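Minor fimbrium subunit Mfa5 (PDB 6TO1) is an accessory, tip-associated subunit of the minor fimbriae, the filamentous pili that mediate biofilm formation and adhesion to host cells and to other bacteria of the oral microbiome. Local coordinates at residues V532-Y537 / Q564-F569; Y594-T599 / G635-A640. All coordinates share one frame; numbering follows the deposited sequence.

Contact 1. Residues V532-Y537 / Q564-F569; sequences VIKRHY and QSQDFF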
loop_
_atom_site.group_PDB
_atom_site.type_symbol
_atom_site.label_atom_id
_atom_site.label_comp_id
_atom_site.label_asym_id
_atom_site.label_seq_id
_atom_site.Cartn_x
_atom_site.Cartn_y
_atom_site.Cartn_z
ATOM N N VAL A 532 -31.093 -26.380 -25.131
ATOM C CA VAL A 532 -31.526 -27.763 -25.277
ATOM C C VAL A 532 -32.973 -27.800 -25.734
ATOM O O VAL A 532 -33.734 -26.851 -25.554
ATOM C CB VAL A 532 -31.395 -28.569 -23.974
ATOM C CG1 VAL A 532 -29.956 -28.632 -23.516
ATOM C CG2 VAL A 532 -32.291 -27.995 -22.878
ATOM N N ILE A 533 -33.354 -28.934 -26.328
ATOM C CA ILE A 533 -34.746 -29.219 -26.646
ATOM C C ILE A 533 -35.049 -30.601 -26.104
ATOM O O ILE A 533 -34.419 -31.585 -26.509
ATOM C CB ILE A 533 -35.033 -29.120 -28.155
ATOM C CG1 ILE A 533 -34.964 -27.650 -28.558
ATOM C CG2 ILE A 533 -36.414 -29.712 -28.499
ATOM C CD1 ILE A 533 -34.993 -27.354 -30.060
ATOM N N LYS A 534 -35.941 -30.658 -25.127
ATOM C CA LYS A 534 -36.350 -31.900 -24.516
ATOM C C LYS A 534 -37.602 -32.390 -25.242
ATOM O O LYS A 534 -38.472 -31.588 -25.595
ATOM C CB LYS A 534 -36.655 -31.698 -23.043
ATOM C CG LYS A 534 -35.461 -31.212 -22.242
ATOM C CD LYS A 534 -35.765 -31.241 -20.763
ATOM C CE LYS A 534 -35.824 -29.841 -20.160
ATOM N NZ LYS A 534 -35.846 -29.916 -18.655
ATOM N N ARG A 535 -37.663 -33.696 -25.480
ATOM C CA ARG A 535 -38.838 -34.350 -26.055
ATOM C C ARG A 535 -39.474 -35.222 -24.983
ATOM O O ARG A 535 -38.793 -36.043 -24.357
ATOM C CB ARG A 535 -38.427 -35.176 -27.274
ATOM C CG ARG A 535 -37.855 -34.309 -28.384
ATOM C CD ARG A 535 -37.599 -35.122 -29.662
ATOM N NE ARG A 535 -36.394 -35.935 -29.529
ATOM C CZ ARG A 535 -35.737 -36.478 -30.545
ATOM N NH1 ARG A 535 -36.184 -36.332 -31.790
ATOM N NH2 ARG A 535 -34.628 -37.163 -30.318
ATOM N N HIS A 536 -40.762 -35.004 -24.735
ATOM C CA HIS A 536 -41.512 -35.756 -23.745
ATOM C C HIS A 536 -42.578 -36.585 -24.461
ATOM O O HIS A 536 -43.083 -36.182 -25.510
ATOM C CB HIS A 536 -42.202 -34.843 -22.740
ATOM C CG HIS A 536 -41.302 -33.814 -22.130
ATOM N ND1 HIS A 536 -40.676 -34.003 -20.914
ATOM C CD2 HIS A 536 -40.941 -32.580 -22.559
ATOM C CE1 HIS A 536 -39.965 -32.924 -20.618
ATOM N NE2 HIS A 536 -40.096 -32.051 -21.606
ATOM N N TYR A 537 -42.908 -37.730 -23.878
ATOM C CA TYR A 537 -43.797 -38.724 -24.490
ATOM C C TYR A 537 -44.879 -39.070 -23.476
ATOM O O TYR A 537 -44.642 -39.820 -22.524
ATOM C CB TYR A 537 -42.990 -39.945 -24.914
ATOM C CG TYR A 537 -41.835 -39.583 -25.824
ATOM C CD1 TYR A 537 -42.015 -39.484 -27.186
ATOM C CD2 TYR A 537 -40.561 -39.255 -25.300
ATOM C CE1 TYR A 537 -41.010 -39.119 -28.012
ATOM C CE2 TYR A 537 -39.526 -38.910 -26.138
ATOM C CZ TYR A 537 -39.754 -38.840 -27.496
ATOM O OH TYR A 537 -38.770 -38.480 -28.387
ATOM N N GLN A 564 -42.568 -42.953 -21.931
ATOM C CA GLN A 564 -41.260 -43.262 -22.474
ATOM C C GLN A 564 -40.311 -42.191 -21.953
ATOM O O GLN A 564 -40.696 -41.024 -21.848
ATOM C CB GLN A 564 -41.327 -43.264 -23.990
ATOM C CG GLN A 564 -40.032 -43.400 -24.689
ATOM C CD GLN A 564 -40.249 -43.569 -26.168
ATOM O OE1 GLN A 564 -40.494 -44.670 -26.643
ATOM N NE2 GLN A 564 -40.168 -42.481 -26.904
ATOM N N SER A 565 -39.075 -42.581 -21.639
ATOM C CA SER A 565 -38.130 -41.630 -21.061
ATOM C C SER A 565 -37.963 -40.393 -21.935
ATOM O O SER A 565 -37.817 -40.476 -23.160
ATOM C CB SER A 565 -36.764 -42.296 -20.870
ATOM O OG SER A 565 -36.845 -43.364 -19.950
ATOM N N GLN A 566 -37.963 -39.230 -21.292
ATOM C CA GLN A 566 -37.631 -38.004 -21.997
ATOM C C GLN A 566 -36.266 -38.148 -22.658
ATOM O O GLN A 566 -35.386 -38.851 -22.156
ATOM C CB GLN A 566 -37.664 -36.832 -21.015
ATOM C CG GLN A 566 -37.198 -35.527 -21.581
ATOM C CD GLN A 566 -35.875 -35.095 -20.976
ATOM O OE1 GLN A 566 -35.740 -34.971 -19.759
ATOM N NE2 GLN A 566 -34.891 -34.866 -21.828
ATOM N N ASP A 567 -36.110 -37.542 -23.835
ATOM C CA ASP A 567 -34.814 -37.520 -24.502
ATOM C C ASP A 567 -34.572 -36.120 -25.057
ATOM O O ASP A 567 -35.426 -35.235 -24.966
ATOM C CB ASP A 567 -34.691 -38.599 -25.597
ATOM C CG ASP A 567 -35.695 -38.438 -26.748
ATOM O OD1 ASP A 567 -36.089 -37.319 -27.085
ATOM O OD2 ASP A 567 -36.069 -39.459 -27.351
ATOM N N PHE A 568 -33.395 -35.917 -25.633
ATOM C CA PHE A 568 -33.015 -34.636 -26.190
ATOM C C PHE A 568 -32.958 -34.711 -27.703
ATOM O O PHE A 568 -32.666 -35.766 -28.277
ATOM C CB PHE A 568 -31.654 -34.183 -25.660
ATOM C CG PHE A 568 -31.672 -33.835 -24.219
ATOM C CD1 PHE A 568 -31.357 -34.780 -23.266
ATOM C CD2 PHE A 568 -32.028 -32.560 -23.799
ATOM C CE1 PHE A 568 -31.376 -34.474 -21.922
ATOM C CE2 PHE A 568 -32.047 -32.254 -22.439
ATOM C CZ PHE A 568 -31.716 -33.216 -21.504
ATOM N N PHE A 569 -33.216 -33.566 -28.324
ATOM C CA PHE A 569 -33.179 -33.384 -29.764
ATOM C C PHE A 569 -31.935 -32.605 -30.145
ATOM O O PHE A 569 -31.647 -31.561 -29.551
ATOM C CB PHE A 569 -34.419 -32.625 -30.254
ATOM C CG PHE A 569 -34.287 -32.056 -31.653
ATOM C CD1 PHE A 569 -34.542 -32.841 -32.769
ATOM C CD2 PHE A 569 -33.926 -30.729 -31.846
ATOM C CE1 PHE A 569 -34.425 -32.317 -34.051
ATOM C CE2 PHE A 569 -33.795 -30.201 -33.120
ATOM C CZ PHE A 569 -34.057 -30.994 -34.230
HETATM O O HOH W 1 -31.248 -30.706 -26.920
HETATM O O HOH W 2 -41.087 -38.232 -21.747
#
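R535 and D567 meet twice, once through the backbone and once through their side chains, and so illustrate how a short antiparallel pairing can be reinforced on one face. NE of R535 donates to OD1 of D567 at 2.8 Å in a salt bridge. OD1 receives it on the syn side, but NE lies 30° out of the carboxylate plane, and the guanidinium and carboxylate planes are turned 57° apart. The arginine chain bends at chi3 (-76°), which brings NE to the acid. NH2 adds a weak bond to the carbonyl O of F568 at 3.2 Å, while CB of F569 lies over one face of the guanidinium. In the backbone, R535 N donates to D567 O at 2.8 Å, and D567 N returns a bond to R535 O. F569 N donates to I533 O at 2.9 Å; at the corner the chain turns at Q564, a water bridges Y537 N and Q564 O.

On the same face as R535, the side-chain nitrogen NE2 of Q564 sits 3.3 Å above the centre of the Y537 ring and is held by N600. On the other face, CG of K534 lies 3.6 Å from CE2 of F568, and CG of Q566 makes an off-centre CH-pi contact with the H536 ring. The polar ends of K534 and H536 turn elsewhere, to D476 and N636, whereas NE2 of Q566 bonds weakly to D567 O.

A direct bond from NH1 to the carbonyl O of P597, in the loop after strand 592-596, restrains R535 further. The guanidinium thus spans strand 565-568 and that loop; its charge is probably compensated by the D567 carboxylate, so that charge as well as backbone pairing ties strand 565-568 to strand 530-539.

Contact 2. Residues Y594-T599 / G635-A640; sequences YSVPPT and GNAYFA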
loop_
_atom_site.group_PDB
_atom_site.type_symbol
_atom_site.label_atom_id
_atom_site.label_comp_id
_atom_site.label_asym_id
_atom_site.label_seq_id
_atom_site.Cartn_x
_atom_site.Cartn_y
_atom_site.Cartn_z
ATOM N N TYR A 594 -36.699 -24.962 -34.407
ATOM C CA TYR A 594 -36.232 -26.214 -34.971
ATOM C C TYR A 594 -37.424 -27.130 -35.210
ATOM O O TYR A 594 -38.432 -27.051 -34.496
ATOM C CB TYR A 594 -35.234 -26.879 -34.054
ATOM C CG TYR A 594 -33.967 -26.083 -33.950
ATOM C CD1 TYR A 594 -32.906 -26.336 -34.804
ATOM C CD2 TYR A 594 -33.840 -25.062 -33.020
ATOM C CE1 TYR A 594 -31.747 -25.616 -34.734
ATOM C CE2 TYR A 594 -32.670 -24.328 -32.944
ATOM C CZ TYR A 594 -31.633 -24.615 -33.800
ATOM O OH TYR A 594 -30.467 -23.896 -33.752
ATOM N N SER A 595 -37.284 -28.007 -36.212
ATOM C CA SER A 595 -38.328 -28.962 -36.595
ATOM C C SER A 595 -38.067 -30.270 -35.863
ATOM O O SER A 595 -37.118 -31.004 -36.176
ATOM C CB SER A 595 -38.352 -29.146 -38.114
ATOM O OG SER A 595 -39.318 -30.119 -38.488
ATOM N N VAL A 596 -38.875 -30.548 -34.851
ATOM C CA VAL A 596 -38.560 -31.589 -33.881
ATOM C C VAL A 596 -39.528 -32.750 -34.078
ATOM O O VAL A 596 -40.741 -32.567 -33.902
ATOM C CB VAL A 596 -38.630 -31.069 -32.437
ATOM C CG1 VAL A 596 -38.306 -32.171 -31.491
ATOM C CG2 VAL A 596 -37.664 -29.897 -32.309
ATOM N N PRO A 597 -39.042 -33.946 -34.400
ATOM C CA PRO A 597 -39.929 -35.103 -34.485
ATOM C C PRO A 597 -39.811 -35.960 -33.240
ATOM O O PRO A 597 -38.781 -35.944 -32.551
ATOM C CB PRO A 597 -39.391 -35.840 -35.720
ATOM C CG PRO A 597 -37.884 -35.710 -35.522
ATOM C CD PRO A 597 -37.672 -34.330 -34.804
ATOM N N PRO A 598 -40.829 -36.758 -32.927
ATOM C CA PRO A 598 -40.658 -37.766 -31.875
ATOM C C PRO A 598 -39.679 -38.846 -32.332
ATOM O O PRO A 598 -39.534 -39.121 -33.526
ATOM C CB PRO A 598 -42.072 -38.330 -31.681
ATOM C CG PRO A 598 -42.722 -38.153 -33.024
ATOM C CD PRO A 598 -42.104 -36.911 -33.669
ATOM N N THR A 599 -38.983 -39.450 -31.376
ATOM C CA THR A 599 -38.090 -40.543 -31.746
ATOM C C THR A 599 -38.869 -41.725 -32.308
ATOM O O THR A 599 -38.351 -42.461 -33.149
ATOM C CB THR A 599 -37.244 -40.989 -30.563
ATOM O OG1 THR A 599 -38.072 -41.339 -29.454
ATOM C CG2 THR A 599 -36.335 -39.860 -30.166
ATOM N N GLY A 635 -36.219 -25.603 -24.603
ATOM C CA GLY A 635 -37.489 -25.936 -25.204
ATOM C C GLY A 635 -37.991 -27.308 -24.783
ATOM O O GLY A 635 -37.238 -28.189 -24.343
ATOM N N ASN A 636 -39.309 -27.500 -24.911
ATOM C CA ASN A 636 -39.938 -28.749 -24.494
ATOM C C ASN A 636 -41.005 -29.108 -25.516
ATOM O O ASN A 636 -41.926 -28.321 -25.745
ATOM C CB ASN A 636 -40.574 -28.649 -23.098
ATOM C CG ASN A 636 -39.547 -28.595 -21.986
ATOM O OD1 ASN A 636 -39.061 -29.628 -21.503
ATOM N ND2 ASN A 636 -39.192 -27.383 -21.584
ATOM N N ALA A 637 -40.863 -30.270 -26.134
ATOM C CA ALA A 637 -41.899 -30.840 -26.990
ATOM C C ALA A 637 -42.658 -31.889 -26.201
ATOM O O ALA A 637 -42.055 -32.694 -25.472
ATOM C CB ALA A 637 -41.301 -31.477 -28.238
ATOM N N TYR A 638 -43.986 -31.870 -26.347
ATOM C CA TYR A 638 -44.875 -32.839 -25.714
ATOM C C TYR A 638 -45.554 -33.636 -26.827
ATOM O O TYR A 638 -46.479 -33.148 -27.473
ATOM C CB TYR A 638 -45.890 -32.157 -24.827
ATOM C CG TYR A 638 -45.209 -31.651 -23.575
ATOM C CD1 TYR A 638 -45.018 -32.491 -22.500
ATOM C CD2 TYR A 638 -44.708 -30.359 -23.504
ATOM C CE1 TYR A 638 -44.379 -32.068 -21.352
ATOM C CE2 TYR A 638 -44.071 -29.919 -22.346
ATOM C CZ TYR A 638 -43.913 -30.798 -21.276
ATOM O OH TYR A 638 -43.269 -30.429 -20.103
ATOM N N PHE A 639 -45.079 -34.852 -27.042
ATOM C CA PHE A 639 -45.693 -35.757 -28.007
ATOM C C PHE A 639 -46.723 -36.611 -27.283
ATOM O O PHE A 639 -46.396 -37.271 -26.308
ATOM C CB PHE A 639 -44.587 -36.571 -28.669
ATOM C CG PHE A 639 -43.625 -35.738 -29.450
ATOM C CD1 PHE A 639 -44.046 -35.028 -30.552
ATOM C CD2 PHE A 639 -42.276 -35.638 -29.065
ATOM C CE1 PHE A 639 -43.162 -34.259 -31.291
ATOM C CE2 PHE A 639 -41.390 -34.879 -29.806
ATOM C CZ PHE A 639 -41.822 -34.183 -30.913
ATOM N N ALA A 640 -47.967 -36.584 -27.773
ATOM C CA ALA A 640 -49.100 -37.266 -27.172
ATOM C C ALA A 640 -49.328 -38.623 -27.825
ATOM O O ALA A 640 -49.144 -38.788 -29.035
ATOM C CB ALA A 640 -50.370 -36.422 -27.323
#
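The packing of V596 and P598 on F639 belongs to a junction between two beta sheets, where the end of strand 592-596 and the turn that follows it lie over strand 634-643. The central element is a proline-aromatic CH-pi contact. CB of P598 stands 3.8 Å from the centroid of the F639 ring, only 12° off the ring normal, and therefore sits over the middle of the face. The rest of the pyrrolidine ring extends from there toward the far end of the phenyl group: CD lies 3.7 Å from CE1, and the proline N rests over the same face, 3.4 Å from CZ.

V596 comes to the ring from another direction. Its carbonyl O lies at the edge, near the ring plane, 3.6 Å from CZ, an approach that suits the slightly positive rim of an aromatic ring. CG1, anti to the backbone N (chi1 180°), reaches both F639 and A637, at 4.1 Å from CZ of the phenylalanine and 4.5 Å from CB of the alanine. The side chains of V596 and P598 each cross that of F639 at about a right angle. Apart from the carbonyl-edge approach, the contact is one of shape and dispersion; the two segments share no hydrogen bonds.

Around the junction, strand 592-596 is paired with strand 624-628, and I626 of that partner also touches V596 and A637. P598 leans on N622 as well. R535 of strand 530-539, the parallel neighbour of 634-643, touches both V596 and F639; together with the touch of I626 on A637, this sets the small two-stranded sheet against the layer that 530-539 and 634-643 form.

Contacts 1 and 2 follow one another along the chain, yet their centres are about 7 Å apart, because strands 530-539 and 634-643 run side by side in one sheet. Contact 1 adds a strand to that sheet in its plane; contact 2 covers it from a second layer. Two probable hydrogen bonds join them: H536 NE2 to N636 OD1 at 2.6 Å, and R535 NH1 to P597 O at 2.7 Å. Their centres lie about 57 and 60 Å from the centre of the chain. The magnesium site (S135, S137, T207) and the calcium site (N280, N281, T284, L286, D319) belong to the other end of this elongated molecule, and neither contact takes part in them.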